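PDB 5GVW: glycosyl transferase family 8 from Streptococcus pneumoniae, which transfers galactose from UDP-galactose to the terminal glucose of the already glycosylated serine-rich repeat protein PsrP, the third step in its O-glycosylation. Local coordinates for residues A[101-106]-A[143-148]; A[277-282]-A[342-347]; A[305-310]-A[334-339]; A[352-357]-A[373-378]; A[346-351]-A[367-372]. All coordinates share one frame; numbering follows the deposited sequence.

Contact 1: residues A[101-106]-A[143-148]; sequences KVLYLD and AGVLLI. With MN (manganese (II) ion), chain E.
Val102 and Ile148 start the pairing of two antiparallel strands. They exchange two backbone bonds, Val102 N to Ile148 O at 2.9 Å and Ile148 N to Val102 O at 2.7 Å. Tyr104 and Leu146 form the next hydrogen-bonded pair, and Asp106 N closes the series on Gly144 O (2.9 Å), where the partner chain turns its corner.

The apolar contacts fall on two faces. On one, Leu103 CD1 lies 3.9 Å from Val145 CG1, with Leu105 and Leu147 close by, and helix 116-119 packs on Leu103. On the other, Tyr104 CB rests against Ile148 CD1 (4.0 Å), while Ile93 of helix 93-96 touches Val102, Tyr104 and Ile148.

The polar and metal contacts gather at the far end. A chi1 of 169° swings the Tyr104 ring past the Ala143 and Gly144 carbonyls. Its hydroxyl donates to Asp106 OD1 at 2.6 Å, OD1 accepting through its anti lone pair, the one turned away from OD2. Arg90 makes a salt bridge to the same OD1, so the carboxylate is held from turning. That leaves OD2 to bind the manganese at 2.5 Å. CG of Asp106 sits 3.6 Å from Gly144 CA.

With Asp108 and His227 as the other likely metal ligands, this strand end carries the Asp-Ser-Asp form of the DXD motif, the manganese and UDP site of GT-A glycosyltransferases.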
# COMPACT_ATOMS: atom_id res chain seq x y z
N LYS A 101 29.92 -3.68 8.87
CA LYS A 101 29.19 -2.41 8.88
C LYS A 101 27.82 -2.49 8.17
O LYS A 101 27.74 -2.96 7.03
CB LYS A 101 30.06 -1.34 8.22
CG LYS A 101 29.67 0.10 8.51
CD LYS A 101 30.79 1.08 8.20
CE LYS A 101 31.42 0.84 6.83
NZ LYS A 101 32.44 1.87 6.51
N VAL A 102 26.77 -1.99 8.83
CA VAL A 102 25.44 -1.84 8.20
C VAL A 102 24.78 -0.47 8.47
O VAL A 102 24.87 0.07 9.58
CB VAL A 102 24.48 -2.97 8.62
CG1 VAL A 102 24.10 -2.88 10.10
CG2 VAL A 102 23.23 -2.96 7.76
N LEU A 103 24.08 0.05 7.45
CA LEU A 103 23.28 1.29 7.55
C LEU A 103 21.83 0.98 7.93
O LEU A 103 21.11 0.40 7.13
CB LEU A 103 23.33 2.06 6.20
CG LEU A 103 22.62 3.43 6.14
CD1 LEU A 103 23.12 4.39 7.21
CD2 LEU A 103 22.77 4.09 4.77
N TYR A 104 21.38 1.33 9.13
CA TYR A 104 19.95 1.21 9.46
C TYR A 104 19.18 2.41 8.90
O TYR A 104 19.68 3.55 8.95
CB TYR A 104 19.68 1.13 10.96
CG TYR A 104 18.21 1.28 11.22
CD1 TYR A 104 17.32 0.21 11.06
CD2 TYR A 104 17.68 2.53 11.51
CE1 TYR A 104 15.96 0.37 11.26
CE2 TYR A 104 16.33 2.71 11.70
CZ TYR A 104 15.46 1.63 11.59
OH TYR A 104 14.10 1.86 11.79
N LEU A 105 17.96 2.16 8.44
CA LEU A 105 17.07 3.21 7.93
C LEU A 105 15.61 3.00 8.37
O LEU A 105 15.01 1.93 8.17
CB LEU A 105 17.11 3.32 6.39
CG LEU A 105 18.39 3.65 5.62
CD1 LEU A 105 18.14 3.62 4.11
CD2 LEU A 105 18.96 5.00 5.97
N ASP A 106 15.05 4.04 8.97
CA ASP A 106 13.60 4.21 9.12
C ASP A 106 12.94 4.16 7.76
O ASP A 106 13.59 4.46 6.73
CB ASP A 106 13.29 5.54 9.80
CG ASP A 106 13.05 5.41 11.30
OD1 ASP A 106 13.37 4.37 11.89
OD2 ASP A 106 12.53 6.39 11.88
N ALA A 143 17.30 8.29 15.82
CA ALA A 143 17.61 6.87 15.66
C ALA A 143 17.23 6.33 14.28
O ALA A 143 17.37 5.14 14.02
CB ALA A 143 16.91 6.09 16.74
N GLY A 144 16.75 7.21 13.40
CA GLY A 144 16.21 6.81 12.12
C GLY A 144 17.24 6.60 11.04
O GLY A 144 16.91 6.05 9.99
N VAL A 145 18.47 7.06 11.25
CA VAL A 145 19.58 6.75 10.34
C VAL A 145 20.75 6.42 11.24
O VAL A 145 21.14 7.25 12.03
CB VAL A 145 19.97 7.90 9.42
CG1 VAL A 145 21.09 7.47 8.47
CG2 VAL A 145 18.77 8.40 8.64
N LEU A 146 21.30 5.21 11.11
CA LEU A 146 22.41 4.71 11.95
C LEU A 146 23.37 3.97 11.05
O LEU A 146 22.96 3.00 10.39
CB LEU A 146 21.93 3.76 13.04
CG LEU A 146 20.74 4.22 13.86
CD1 LEU A 146 20.38 3.15 14.86
CD2 LEU A 146 21.06 5.48 14.63
N LEU A 147 24.61 4.45 11.01
CA LEU A 147 25.71 3.68 10.44
C LEU A 147 26.27 2.83 11.60
O LEU A 147 26.93 3.34 12.48
CB LEU A 147 26.76 4.59 9.82
CG LEU A 147 27.75 3.91 8.89
CD1 LEU A 147 27.06 3.34 7.65
CD2 LEU A 147 28.87 4.88 8.52
N ILE A 148 25.92 1.54 11.60
CA ILE A 148 26.16 0.62 12.70
C ILE A 148 27.43 -0.21 12.46
O ILE A 148 27.60 -0.83 11.40
CB ILE A 148 24.95 -0.32 12.90
CG1 ILE A 148 23.73 0.52 13.28
CG2 ILE A 148 25.24 -1.33 14.00
CD1 ILE A 148 22.44 -0.25 13.54
MN MN E . 10.58 7.88 12.15
O HOH W 1 9.93 8.10 14.56

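Contact 2: residues A[277-282]-A[342-347]; sequences KLQCVN and ASDLYL
Val281 has CG1 in the position between backbone N and carbonyl carbon (chi1 46°), which sets that methyl 3.3 Å from Ser343 OG, a hydroxyl hydrogen-bonded to Val340 O. Tyr346, turned to a chi1 of -171°, lays one ring face under Val281 O, which stands 3.2 Å above the plane, offset toward the rim. The same oxygen accepts the N-H of Leu347 at 3.0 Å, so it is shared between a strand bond and a ring.

Strands 278-283 and 345-348 are the adjacent central strands of the six-stranded parallel, Rossmann-like sheet, and Val281 N returns a bond to Leu345 O. Where strand 345-348 begins, Gln279 O takes Asp344 N at 2.9 Å and, weakly, Leu345 N. Asp344 OD2 in turn receives Gln279 N at 3.1 Å through its anti lone pair, and Leu278 CD2 lies against this carboxylate. At the other end Asn282 ND2 reaches Leu347 O at 2.9 Å, in the carbonyl plane though tilted from its own amide plane. On the face opposite Tyr346, Cys280 CB packs on Leu347 CD1 at 3.6 Å.

Side-chain carboxylate and amide thus extend the backbone pairing, satisfying polar groups in largely buried sheet.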
# COMPACT_ATOMS: atom_id res chain seq x y z
N LYS A 277 10.98 -27.54 -9.51
CA LYS A 277 11.00 -28.81 -10.23
C LYS A 277 10.13 -29.87 -9.57
O LYS A 277 10.05 -30.99 -10.08
CB LYS A 277 12.44 -29.31 -10.36
CG LYS A 277 13.36 -28.42 -11.18
CD LYS A 277 14.56 -29.20 -11.73
CE LYS A 277 15.71 -28.31 -12.20
NZ LYS A 277 16.64 -27.87 -11.11
N LEU A 278 9.52 -29.55 -8.43
CA LEU A 278 8.71 -30.50 -7.69
C LEU A 278 7.83 -29.82 -6.64
O LEU A 278 8.15 -28.78 -6.16
CB LEU A 278 9.65 -31.46 -6.98
CG LEU A 278 9.50 -32.97 -6.91
CD1 LEU A 278 8.93 -33.42 -5.60
CD2 LEU A 278 8.74 -33.58 -8.05
N GLN A 279 6.74 -30.45 -6.28
CA GLN A 279 5.81 -29.90 -5.29
C GLN A 279 5.58 -30.89 -4.16
O GLN A 279 5.08 -31.96 -4.42
CB GLN A 279 4.48 -29.58 -5.96
CG GLN A 279 4.57 -28.57 -7.10
CD GLN A 279 4.67 -27.13 -6.65
OE1 GLN A 279 4.20 -26.75 -5.58
NE2 GLN A 279 5.29 -26.30 -7.49
N CYS A 280 5.91 -30.53 -2.93
CA CYS A 280 5.73 -31.47 -1.80
C CYS A 280 4.75 -30.95 -0.80
O CYS A 280 4.63 -29.74 -0.64
CB CYS A 280 7.05 -31.76 -1.09
SG CYS A 280 8.34 -32.48 -2.14
N VAL A 281 4.07 -31.86 -0.12
CA VAL A 281 3.00 -31.50 0.84
C VAL A 281 2.99 -32.33 2.13
O VAL A 281 3.30 -33.52 2.13
CB VAL A 281 1.60 -31.61 0.18
CG1 VAL A 281 1.46 -32.90 -0.60
CG2 VAL A 281 0.48 -31.49 1.22
N ASN A 282 2.62 -31.68 3.22
CA ASN A 282 2.41 -32.35 4.49
C ASN A 282 1.23 -31.72 5.20
O ASN A 282 1.03 -30.52 5.13
CB ASN A 282 3.66 -32.23 5.39
CG ASN A 282 3.46 -32.87 6.76
OD1 ASN A 282 3.33 -32.17 7.78
ND2 ASN A 282 3.36 -34.20 6.79
N ALA A 342 -2.54 -31.22 -6.85
CA ALA A 342 -1.55 -30.48 -7.67
C ALA A 342 -0.08 -30.87 -7.41
O ALA A 342 0.81 -30.52 -8.18
CB ALA A 342 -1.76 -28.98 -7.52
N SER A 343 0.16 -31.63 -6.35
CA SER A 343 1.51 -31.93 -5.86
C SER A 343 2.08 -33.28 -6.32
O SER A 343 1.34 -34.21 -6.58
CB SER A 343 1.51 -31.88 -4.32
OG SER A 343 0.56 -32.81 -3.80
N ASP A 344 3.40 -33.37 -6.36
CA ASP A 344 4.12 -34.57 -6.77
C ASP A 344 4.36 -35.65 -5.71
O ASP A 344 4.23 -36.84 -6.02
CB ASP A 344 5.45 -34.16 -7.40
CG ASP A 344 5.25 -33.28 -8.63
OD1 ASP A 344 4.59 -33.76 -9.59
OD2 ASP A 344 5.75 -32.12 -8.66
N LEU A 345 4.67 -35.24 -4.47
CA LEU A 345 5.15 -36.13 -3.37
C LEU A 345 4.54 -35.75 -2.03
O LEU A 345 4.48 -34.57 -1.71
CB LEU A 345 6.66 -36.01 -3.24
CG LEU A 345 7.60 -37.18 -2.91
CD1 LEU A 345 8.99 -36.63 -2.62
CD2 LEU A 345 7.09 -38.07 -1.79
N TYR A 346 4.09 -36.71 -1.24
CA TYR A 346 3.66 -36.41 0.13
C TYR A 346 4.82 -36.74 1.08
O TYR A 346 5.36 -37.84 1.03
CB TYR A 346 2.42 -37.20 0.51
CG TYR A 346 1.83 -36.76 1.83
CD1 TYR A 346 2.22 -37.36 3.01
CD2 TYR A 346 0.92 -35.72 1.90
CE1 TYR A 346 1.70 -36.95 4.22
CE2 TYR A 346 0.40 -35.30 3.11
CZ TYR A 346 0.79 -35.90 4.26
OH TYR A 346 0.30 -35.50 5.50
N LEU A 347 5.23 -35.77 1.91
CA LEU A 347 6.30 -35.99 2.88
C LEU A 347 5.62 -36.19 4.21
O LEU A 347 5.07 -35.27 4.76
CB LEU A 347 7.23 -34.79 2.91
CG LEU A 347 7.85 -34.40 1.56
CD1 LEU A 347 8.71 -33.17 1.74
CD2 LEU A 347 8.69 -35.51 0.95

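Contact 3: residues A[305-310]-A[334-339]; sequences HIVAYT and MLLEQI
Val307 meets Leu336 and Ile339 in the enclosed part of the contact, where both Val307 and Leu336 are buried. A chi1 of 178° turns CG2 of the valine, rather than CG1, to the helix. That methyl lies 4.2 Å from Ile339 CD1, the two side chains sliding past each other in opposite directions, and 4.4 Å from Leu336 CD1. This is plain apolar packing between branch ends.

Toward solvent the contact thins out, through residues that are partly exposed. At one end Ile339 CG2 touches His305 CB at 4.0 Å and meets the imidazole obliquely. That ring is fixed from elsewhere: ND1 bonds to Tyr328, NE2 to Gln279, and the ring of His303 stacks on it. At the other end Tyr309 crosses Leu336 at about a right angle, CZ standing 4.0 Å from Leu336 CD2, and its hydroxyl has a weak bond to Asp357. No hydrogen bond joins the two segments.

The helix segment 334-339 runs nearly antiparallel to strand segment 305-307, the axes 10.3 Å apart, as expected for a helix lying on a sheet. Leu336 also meets Val281 and Leu283 of strand 278-283 and Phe361 of helix 356-364, whereas Ile339 leans on Tyr328 of strand 325-328. Met334, Leu335 and Gln338 pack instead on Gln212, Val240 and Phe215 of the second subunit.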
# COMPACT_ATOMS: atom_id res chain seq x y z
N HIS A 305 4.70 -27.43 0.86
CA HIS A 305 3.39 -26.94 1.26
C HIS A 305 3.02 -27.61 2.58
O HIS A 305 2.85 -28.82 2.63
CB HIS A 305 2.34 -27.29 0.18
CG HIS A 305 2.60 -26.66 -1.15
ND1 HIS A 305 2.00 -25.48 -1.56
CD2 HIS A 305 3.43 -27.02 -2.17
CE1 HIS A 305 2.44 -25.16 -2.76
NE2 HIS A 305 3.31 -26.07 -3.15
N ILE A 306 2.91 -26.83 3.65
CA ILE A 306 2.70 -27.38 5.00
C ILE A 306 1.37 -26.86 5.53
O ILE A 306 1.19 -25.65 5.68
CB ILE A 306 3.84 -26.97 5.97
CG1 ILE A 306 5.22 -27.34 5.38
CG2 ILE A 306 3.64 -27.56 7.36
CD1 ILE A 306 5.50 -28.80 5.16
N VAL A 307 0.46 -27.76 5.83
CA VAL A 307 -0.93 -27.41 6.01
C VAL A 307 -1.35 -27.81 7.41
O VAL A 307 -0.87 -28.79 7.95
CB VAL A 307 -1.77 -28.17 4.96
CG1 VAL A 307 -3.26 -27.88 5.12
CG2 VAL A 307 -1.30 -27.80 3.56
N ALA A 308 -2.26 -27.07 8.00
CA ALA A 308 -2.86 -27.44 9.26
C ALA A 308 -4.29 -26.98 9.25
O ALA A 308 -4.68 -26.18 8.39
CB ALA A 308 -2.11 -26.84 10.43
N TYR A 309 -5.06 -27.49 10.21
CA TYR A 309 -6.48 -27.15 10.35
C TYR A 309 -6.73 -26.15 11.48
O TYR A 309 -7.89 -25.82 11.75
CB TYR A 309 -7.30 -28.42 10.57
CG TYR A 309 -7.26 -29.44 9.42
CD1 TYR A 309 -6.86 -29.07 8.12
CD2 TYR A 309 -7.66 -30.77 9.64
CE1 TYR A 309 -6.83 -29.99 7.09
CE2 TYR A 309 -7.63 -31.70 8.60
CZ TYR A 309 -7.22 -31.31 7.32
OH TYR A 309 -7.21 -32.20 6.25
N THR A 310 -5.66 -25.67 12.11
CA THR A 310 -5.74 -24.80 13.27
C THR A 310 -4.64 -23.76 13.13
O THR A 310 -3.97 -23.71 12.09
CB THR A 310 -5.51 -25.61 14.56
OG1 THR A 310 -4.24 -26.28 14.49
CG2 THR A 310 -6.63 -26.61 14.76
N MET A 334 -11.06 -30.27 2.37
CA MET A 334 -11.26 -30.09 0.90
C MET A 334 -10.24 -29.20 0.22
O MET A 334 -10.08 -29.30 -1.00
CB MET A 334 -12.65 -29.56 0.56
CG MET A 334 -13.82 -30.36 1.14
SD MET A 334 -15.35 -30.36 0.16
CE MET A 334 -14.63 -31.34 -1.16
N LEU A 335 -9.56 -28.33 1.00
CA LEU A 335 -8.51 -27.42 0.49
C LEU A 335 -7.20 -28.14 0.42
O LEU A 335 -6.44 -27.99 -0.54
CB LEU A 335 -8.34 -26.20 1.41
CG LEU A 335 -9.61 -25.38 1.71
CD1 LEU A 335 -9.32 -24.30 2.73
CD2 LEU A 335 -10.21 -24.77 0.44
N LEU A 336 -6.98 -29.00 1.39
CA LEU A 336 -5.82 -29.84 1.41
C LEU A 336 -5.92 -30.75 0.19
O LEU A 336 -4.97 -30.93 -0.52
CB LEU A 336 -5.78 -30.64 2.71
CG LEU A 336 -4.87 -31.85 2.82
CD1 LEU A 336 -3.43 -31.50 2.55
CD2 LEU A 336 -5.02 -32.51 4.16
N GLU A 337 -7.11 -31.29 -0.03
CA GLU A 337 -7.37 -32.18 -1.17
C GLU A 337 -6.83 -31.57 -2.46
O GLU A 337 -6.13 -32.26 -3.20
CB GLU A 337 -8.87 -32.51 -1.22
CG GLU A 337 -9.32 -33.46 -2.34
CD GLU A 337 -10.63 -34.21 -2.05
OE1 GLU A 337 -11.37 -33.86 -1.09
OE2 GLU A 337 -10.92 -35.18 -2.77
N GLN A 338 -7.06 -30.28 -2.69
CA GLN A 338 -6.66 -29.62 -3.95
C GLN A 338 -5.17 -29.41 -4.06
O GLN A 338 -4.62 -29.47 -5.16
CB GLN A 338 -7.36 -28.28 -4.13
CG GLN A 338 -8.87 -28.34 -4.06
CD GLN A 338 -9.47 -29.36 -5.03
OE1 GLN A 338 -9.05 -29.45 -6.19
NE2 GLN A 338 -10.44 -30.12 -4.55
N ILE A 339 -4.53 -29.13 -2.93
CA ILE A 339 -3.06 -29.01 -2.88
C ILE A 339 -2.42 -30.37 -3.15
O ILE A 339 -1.44 -30.47 -3.91
CB ILE A 339 -2.58 -28.43 -1.53
CG1 ILE A 339 -2.96 -26.95 -1.43
CG2 ILE A 339 -1.07 -28.59 -1.37
CD1 ILE A 339 -2.96 -26.40 -0.02

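Contact 4: residues A[352-357]-A[373-378]; sequences DRKLED and DNTCSE
Lys354 joins the loops through its ammonium group, which gives a hydrogen bond to Thr375 O at 3.0 Å. The nitrogen stands above the carbonyl plane, 37° out of it, and so not on a lone pair. The chain gets there by bending at chi2 (-62°) and then running straight to the tip, crossing the Thr375 side chain at about a right angle. Two further partners hold NZ: a salt bridge to Asp348 OD1 and a bond to Asn350 O. Three acceptors therefore surround this one ammonium.

Packing is slight and follows the lysine's methylenes. CE of Lys354 lies 3.5 Å from Thr375 O and near Ser377 N, while CG passes close to the Ser377 hydroxyl. Tyr359 of helix 356-364 touches both Lys354 and Ser377.

Like charges meet at the surface. Asp352 OD1 and Glu378 OE2 come within 3.5 Å, their carboxylate planes 68° apart, and Asp352 OD1 is equally near Cys376 O, a second acceptor. Such crowding of oxygens would tend to raise the proton affinity of one of the acids. Lys354 NZ, 6.9 Å from Glu378 OE2, could ease the repulsion only at a distance.

These loops follow neighbouring parallel strands, 345-348 and 369-372, the first loop leading into helix 356-364. Loops gathered at the C-terminal ends of parallel strands are a regular feature of Rossmann-like alpha/beta folds.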
# COMPACT_ATOMS: atom_id res chain seq x y z
N ASP A 352 3.37 -37.40 14.76
CA ASP A 352 2.41 -38.34 15.34
C ASP A 352 1.28 -37.67 16.09
O ASP A 352 1.45 -36.74 16.88
CB ASP A 352 3.12 -39.40 16.20
CG ASP A 352 4.12 -40.23 15.40
OD1 ASP A 352 3.67 -41.14 14.66
OD2 ASP A 352 5.35 -39.96 15.51
N ARG A 353 0.15 -38.33 15.94
CA ARG A 353 -1.17 -37.74 15.82
C ARG A 353 -1.27 -37.46 14.33
O ARG A 353 -1.26 -36.33 13.87
CB ARG A 353 -1.41 -36.51 16.70
CG ARG A 353 -2.88 -36.09 16.72
CD ARG A 353 -3.84 -37.17 17.23
NE ARG A 353 -5.23 -36.72 17.10
CZ ARG A 353 -6.01 -36.88 16.03
NH1 ARG A 353 -5.60 -37.51 14.92
NH2 ARG A 353 -7.25 -36.39 16.07
N LYS A 354 -1.30 -38.56 13.58
CA LYS A 354 -1.47 -38.55 12.15
C LYS A 354 -2.94 -38.32 11.87
O LYS A 354 -3.80 -39.02 12.44
CB LYS A 354 -1.05 -39.90 11.55
CG LYS A 354 0.37 -40.32 11.83
CD LYS A 354 1.34 -39.32 11.23
CE LYS A 354 2.75 -39.87 11.16
NZ LYS A 354 3.68 -38.82 10.69
N LEU A 355 -3.24 -37.34 11.02
CA LEU A 355 -4.61 -37.05 10.63
C LEU A 355 -4.99 -37.85 9.38
O LEU A 355 -4.34 -37.71 8.31
CB LEU A 355 -4.76 -35.57 10.35
CG LEU A 355 -4.52 -34.64 11.53
CD1 LEU A 355 -4.50 -33.18 11.07
CD2 LEU A 355 -5.58 -34.85 12.60
N GLU A 356 -6.04 -38.67 9.52
CA GLU A 356 -6.42 -39.63 8.46
C GLU A 356 -6.56 -39.03 7.03
O GLU A 356 -6.13 -39.67 6.05
CB GLU A 356 -7.70 -40.41 8.84
CG GLU A 356 -7.52 -41.47 9.94
CD GLU A 356 -6.43 -42.52 9.64
OE1 GLU A 356 -6.51 -43.21 8.59
OE2 GLU A 356 -5.49 -42.66 10.47
N ASP A 357 -7.11 -37.81 6.94
CA ASP A 357 -7.40 -37.11 5.66
C ASP A 357 -6.24 -37.26 4.65
O ASP A 357 -6.44 -37.65 3.49
CB ASP A 357 -7.73 -35.60 5.90
CG ASP A 357 -9.12 -35.36 6.59
OD1 ASP A 357 -10.14 -35.96 6.20
OD2 ASP A 357 -9.19 -34.52 7.51
N ASP A 373 12.47 -42.46 9.34
CA ASP A 373 12.38 -43.56 10.32
C ASP A 373 11.65 -43.20 11.60
O ASP A 373 10.98 -44.05 12.17
CB ASP A 373 13.77 -44.18 10.66
CG ASP A 373 14.81 -43.13 11.18
OD1 ASP A 373 14.50 -42.28 12.04
OD2 ASP A 373 15.97 -43.16 10.71
N ASN A 374 11.77 -41.97 12.08
CA ASN A 374 11.10 -41.56 13.33
C ASN A 374 9.73 -40.93 13.12
O ASN A 374 9.15 -40.38 14.06
CB ASN A 374 12.00 -40.65 14.18
CG ASN A 374 12.12 -39.23 13.63
OD1 ASN A 374 12.47 -39.00 12.46
ND2 ASN A 374 11.88 -38.25 14.50
N THR A 375 9.19 -41.03 11.91
CA THR A 375 7.99 -40.29 11.61
C THR A 375 6.94 -41.09 10.78
O THR A 375 6.06 -40.49 10.16
CB THR A 375 8.40 -38.92 11.04
OG1 THR A 375 7.40 -37.95 11.31
CG2 THR A 375 8.70 -38.99 9.61
N CYS A 376 7.02 -42.42 10.83
CA CYS A 376 6.05 -43.30 10.15
C CYS A 376 4.77 -43.43 10.97
O CYS A 376 4.80 -43.28 12.20
CB CYS A 376 6.63 -44.70 9.96
SG CYS A 376 8.12 -44.75 8.95
N SER A 377 3.66 -43.71 10.29
CA SER A 377 2.44 -44.13 10.97
C SER A 377 2.72 -45.49 11.59
O SER A 377 3.50 -46.28 11.04
CB SER A 377 1.27 -44.25 10.01
OG SER A 377 0.06 -44.29 10.75
N GLU A 378 2.06 -45.77 12.71
CA GLU A 378 2.12 -47.12 13.33
C GLU A 378 1.24 -48.10 12.52
O GLU A 378 1.62 -49.27 12.34
CB GLU A 378 1.70 -47.12 14.81
CG GLU A 378 2.13 -45.90 15.61
CD GLU A 378 1.10 -44.79 15.53
OE1 GLU A 378 0.01 -44.98 16.12
OE2 GLU A 378 1.35 -43.75 14.86

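Contact 5: residues A[346-351]-A[367-372]; sequences YLDLNH and KPMIAF
Met369 lies beside Tyr346 on the same face of the sheet, the two side chains pointing the same way. Its CB is 4.0 Å from Tyr346 O, and CG, anti to the backbone N (chi1 171°), moves up to 3.9 Å from Tyr346 CD1. SD comes next, 3.8 Å from Tyr346 CD1 and 4.2 Å from Asp348 CB. The sulfur meets the ring obliquely, 56° off its normal and 4.9 Å from the centroid, a Met-aromatic contact. The chain bends at chi3 (53°); Tyr359 and Val362 of helix 356-364 also touch this side chain.

That helix is the middle of the beta-alpha-beta crossover joining strands 345-348 and 369-372, which run parallel side by side. Backbone bonds link them: Tyr346 N to Pro368 O, Ile370 N to Tyr346 O, and Asp348 N to Ile370 O, the last at 2.9 Å.

On the opposite face Leu347 CD2 packs along Ile370 CG1 at 3.6 Å, beneath helix 395-403. Asp348 centres an inverse gamma turn, its OD2 bonded to Tyr359 and Tyr385. Leu349 CD2 then reaches Phe372 CD2 at 3.6 Å, approaching the ring obliquely while Met397 touches both residues.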
# COMPACT_ATOMS: atom_id res chain seq x y z
N TYR A 346 4.09 -36.71 -1.24
CA TYR A 346 3.66 -36.41 0.13
C TYR A 346 4.82 -36.74 1.08
O TYR A 346 5.36 -37.84 1.03
CB TYR A 346 2.42 -37.20 0.51
CG TYR A 346 1.83 -36.76 1.83
CD1 TYR A 346 2.22 -37.36 3.01
CD2 TYR A 346 0.92 -35.72 1.90
CE1 TYR A 346 1.70 -36.95 4.22
CE2 TYR A 346 0.40 -35.30 3.11
CZ TYR A 346 0.79 -35.90 4.26
OH TYR A 346 0.30 -35.50 5.50
N LEU A 347 5.23 -35.77 1.91
CA LEU A 347 6.30 -35.99 2.88
C LEU A 347 5.62 -36.19 4.21
O LEU A 347 5.07 -35.27 4.76
CB LEU A 347 7.23 -34.79 2.91
CG LEU A 347 7.85 -34.40 1.56
CD1 LEU A 347 8.71 -33.17 1.74
CD2 LEU A 347 8.69 -35.51 0.95
N ASP A 348 5.62 -37.41 4.72
CA ASP A 348 4.90 -37.71 5.97
C ASP A 348 5.90 -37.47 7.10
O ASP A 348 6.50 -38.40 7.62
CB ASP A 348 4.35 -39.15 5.96
CG ASP A 348 3.53 -39.48 7.21
OD1 ASP A 348 3.26 -38.58 8.01
OD2 ASP A 348 3.19 -40.65 7.42
N LEU A 349 6.07 -36.19 7.43
CA LEU A 349 7.06 -35.71 8.40
C LEU A 349 6.48 -35.29 9.75
O LEU A 349 7.24 -35.03 10.67
CB LEU A 349 7.85 -34.53 7.81
CG LEU A 349 8.33 -34.65 6.37
CD1 LEU A 349 9.01 -33.40 5.85
CD2 LEU A 349 9.27 -35.81 6.28
N ASN A 350 5.17 -35.19 9.89
CA ASN A 350 4.60 -34.66 11.15
C ASN A 350 4.79 -35.66 12.29
O ASN A 350 4.92 -36.84 12.04
CB ASN A 350 3.14 -34.17 11.04
CG ASN A 350 2.18 -35.26 10.57
OD1 ASN A 350 2.36 -35.85 9.52
ND2 ASN A 350 1.12 -35.48 11.36
N HIS A 351 4.81 -35.15 13.51
CA HIS A 351 5.22 -35.91 14.68
C HIS A 351 4.00 -36.44 15.42
O HIS A 351 3.65 -36.01 16.52
CB HIS A 351 6.17 -35.12 15.58
CG HIS A 351 7.62 -35.35 15.29
ND1 HIS A 351 8.48 -35.94 16.19
CD2 HIS A 351 8.37 -35.08 14.19
CE1 HIS A 351 9.69 -36.01 15.66
NE2 HIS A 351 9.65 -35.51 14.45
N LYS A 367 -0.61 -41.02 -4.81
CA LYS A 367 0.53 -40.16 -4.62
C LYS A 367 1.62 -40.93 -3.90
O LYS A 367 1.36 -41.55 -2.85
CB LYS A 367 0.15 -38.92 -3.79
CG LYS A 367 -0.73 -37.89 -4.50
CD LYS A 367 -0.07 -37.23 -5.71
CE LYS A 367 -1.13 -36.52 -6.55
NZ LYS A 367 -0.56 -35.73 -7.67
N PRO A 368 2.86 -40.88 -4.42
CA PRO A 368 3.94 -41.46 -3.61
C PRO A 368 4.04 -40.78 -2.23
O PRO A 368 3.70 -39.61 -2.09
CB PRO A 368 5.19 -41.19 -4.46
CG PRO A 368 4.83 -40.05 -5.34
CD PRO A 368 3.38 -40.26 -5.65
N MET A 369 4.50 -41.51 -1.23
CA MET A 369 4.60 -40.95 0.11
C MET A 369 5.85 -41.51 0.74
O MET A 369 6.00 -42.72 0.75
CB MET A 369 3.37 -41.30 0.93
CG MET A 369 3.46 -40.96 2.40
SD MET A 369 1.89 -41.18 3.29
CE MET A 369 1.49 -42.88 2.84
N ILE A 370 6.73 -40.64 1.23
CA ILE A 370 7.94 -41.03 1.96
C ILE A 370 7.93 -40.52 3.41
O ILE A 370 7.09 -39.68 3.80
CB ILE A 370 9.23 -40.61 1.21
CG1 ILE A 370 9.33 -39.10 1.06
CG2 ILE A 370 9.29 -41.29 -0.15
CD1 ILE A 370 10.62 -38.66 0.40
N ALA A 371 8.85 -41.05 4.21
CA ALA A 371 9.01 -40.61 5.59
C ALA A 371 10.42 -40.80 6.13
O ALA A 371 11.30 -41.38 5.47
CB ALA A 371 7.99 -41.30 6.50
N PHE A 372 10.64 -40.20 7.29
CA PHE A 372 11.79 -40.48 8.13
C PHE A 372 11.46 -41.63 9.05
O PHE A 372 10.33 -41.74 9.49
CB PHE A 372 12.21 -39.25 8.97
CG PHE A 372 12.85 -38.16 8.17
CD1 PHE A 372 14.07 -38.37 7.51
CD2 PHE A 372 12.25 -36.91 8.05
CE1 PHE A 372 14.65 -37.35 6.76
CE2 PHE A 372 12.83 -35.90 7.30
CZ PHE A 372 14.03 -36.12 6.66

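Overall arrangement
Contacts 1, 2 and 5 are buried strand pairings, contact 3 is partly buried, and contact 4 lies at the surface. Contact 1 stands apart, its centre 42 Å from that of contact 2, in the mixed sheet of the GT-A part; it alone holds a metal. The other four lie in or around the C-terminal parallel sheet, whose strand order 3-2-1-4-5-6 is Rossmann-like. Contacts 2 and 5 flank strand 345-348 on either side, sharing Tyr346 and Leu347, and Ser343 O of contact 2 takes a bond from Lys367 NZ of contact 5. Contact 3, purely side-chain packing, adds a helix to this sheet. Contact 4 is mostly charged and polar, and its Thr375 OG1 bonds weakly to Leu349 O of contact 5.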